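Local coordinates for Lmo0181 protein (Listeria monocytogenes serovar 1/2a, PDB 5F7V) that binds cycloalternan as an extracellular solute-binding protein, probably a membrane-attached lipoprotein that delivers this cyclic glucan to an ABC transporter, at residues L138-K141 against E145-T148. Residues are numbered along the deposited sequence; the frame is centred on the assembly and turned at random.
Sequences LFDK and EYPT
Phe139 and Tyr146 meet where the short helix 136-142 of this periplasmic-binding-protein fold gives way to a loop that turns back past one side of it on the way to helix 153-163. The inner side of the turn is close-packed around the buried Phe139 ring, whose far end lies obliquely against Pro147, with CE2 3.6 Å from Pro147 CD. At the ring's edge, near its plane, Phe139 CE2 also comes within 3.3 Å of Glu145 O. Tyr146 directs its edge toward the Phe139 face in an offset edge-to-face pair, the centroids 6.0 Å apart and the planes at 70°. The same tyrosine edge receives the Phe139 methylene, CB lying in the ring plane 3.8 Å from Tyr146 CE1. Tyr134 meets both aromatic rings, and Ala246 and Met247 of strand 245-251 touch Phe139, so the cluster ties the turn to the sheet.

Toward solvent the contact thins to polar groups. The first bond of the Glu145 side chain points away from the helix, and its backbone carbonyl does the touching. Asp140, also exposed, has CG beside the backbone N and anti to the carbonyl carbon (chi1 -73°), which brings the carboxylate up to the phenol; the two planes lie 29° apart. Here the tyrosine hydroxyl is the donor: Tyr146 OH gives its hydrogen to the syn lone pair of Asp140 OD1 at 2.7 Å.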
loop_
_atom_site.group_PDB
_atom_site.type_symbol
_atom_site.label_atom_id
_atom_site.label_comp_id
_atom_site.label_asym_id
_atom_site.label_seq_id
_atom_site.Cartn_x
_atom_site.Cartn_y
_atom_site.Cartn_z
ATOM N N LEU A 138 8.696 -22.811 -9.368
ATOM C CA LEU A 138 9.520 -22.315 -10.449
ATOM C C LEU A 138 11.000 -22.250 -10.099
ATOM O O LEU A 138 11.870 -22.613 -10.888
ATOM C CB LEU A 138 9.040 -20.949 -10.942
ATOM C CG LEU A 138 7.744 -20.918 -11.762
ATOM C CD1 LEU A 138 7.299 -19.481 -11.954
ATOM C CD2 LEU A 138 7.922 -21.639 -13.094
ATOM N N PHE A 139 11.307 -21.806 -8.884
ATOM C CA PHE A 139 12.702 -21.780 -8.443
ATOM C C PHE A 139 13.306 -23.175 -8.454
ATOM O O PHE A 139 14.415 -23.422 -8.956
ATOM C CB PHE A 139 12.828 -21.173 -7.049
ATOM C CG PHE A 139 12.950 -19.670 -7.033
ATOM C CD1 PHE A 139 11.873 -18.830 -7.323
ATOM C CD2 PHE A 139 14.183 -19.085 -6.755
ATOM C CE1 PHE A 139 12.026 -17.462 -7.276
ATOM C CE2 PHE A 139 14.324 -17.697 -6.709
ATOM C CZ PHE A 139 13.258 -16.882 -6.993
ATOM N N ASP A 140 12.547 -24.124 -7.917
ATOM C CA ASP A 140 13.042 -25.509 -7.785
ATOM C C ASP A 140 13.240 -26.139 -9.148
ATOM O O ASP A 140 14.253 -26.819 -9.400
ATOM C CB ASP A 140 12.034 -26.350 -6.993
ATOM C CG ASP A 140 11.993 -26.043 -5.521
ATOM O OD1 ASP A 140 12.800 -25.235 -5.023
ATOM O OD2 ASP A 140 11.137 -26.657 -4.819
ATOM N N LYS A 141 12.289 -25.905 -10.045
ATOM C CA LYS A 141 12.372 -26.461 -11.398
ATOM C C LYS A 141 13.631 -25.997 -12.113
ATOM O O LYS A 141 14.281 -26.779 -12.778
ATOM C CB LYS A 141 11.124 -26.131 -12.222
ATOM C CG LYS A 141 10.978 -26.856 -13.559
ATOM C CD LYS A 141 9.756 -26.309 -14.312
ATOM C CE LYS A 141 9.588 -26.735 -15.762
ATOM N NZ LYS A 141 8.193 -27.181 -16.019
ATOM N N GLU A 145 18.388 -20.849 -6.263
ATOM C CA GLU A 145 18.212 -20.661 -4.816
ATOM C C GLU A 145 17.221 -19.525 -4.522
ATOM O O GLU A 145 17.153 -18.532 -5.226
ATOM C CB GLU A 145 19.557 -20.345 -4.173
ATOM C CG GLU A 145 20.587 -21.454 -4.353
ATOM C CD GLU A 145 20.202 -22.803 -3.795
ATOM O OE1 GLU A 145 19.455 -22.888 -2.790
ATOM O OE2 GLU A 145 20.646 -23.857 -4.325
ATOM N N TYR A 146 16.444 -19.691 -3.458
ATOM C CA TYR A 146 15.399 -18.745 -3.081
ATOM C C TYR A 146 15.974 -17.383 -2.691
ATOM O O TYR A 146 17.094 -17.242 -2.206
ATOM C CB TYR A 146 14.590 -19.288 -1.887
ATOM C CG TYR A 146 13.951 -20.642 -2.102
ATOM C CD1 TYR A 146 13.545 -21.109 -3.347
ATOM C CD2 TYR A 146 13.714 -21.473 -1.014
ATOM C CE1 TYR A 146 12.940 -22.346 -3.484
ATOM C CE2 TYR A 146 13.118 -22.702 -1.156
ATOM C CZ TYR A 146 12.725 -23.169 -2.395
ATOM O OH TYR A 146 12.158 -24.407 -2.562
ATOM N N PRO A 147 15.168 -16.325 -2.849
ATOM C CA PRO A 147 15.589 -15.024 -2.317
ATOM C C PRO A 147 15.994 -15.043 -0.848
ATOM O O PRO A 147 15.334 -15.695 -0.056
ATOM C CB PRO A 147 14.317 -14.195 -2.474
ATOM C CG PRO A 147 13.568 -14.814 -3.622
ATOM C CD PRO A 147 13.811 -16.297 -3.427
ATOM N N THR A 148 16.999 -14.251 -0.502
ATOM C CA THR A 148 17.432 -14.083 0.869
ATOM C C THR A 148 17.294 -12.610 1.200
ATOM O O THR A 148 17.231 -11.719 0.355
ATOM C CB THR A 148 18.895 -14.506 1.123
ATOM O OG1 THR A 148 19.748 -13.440 0.690
ATOM C CG2 THR A 148 19.236 -15.807 0.408
#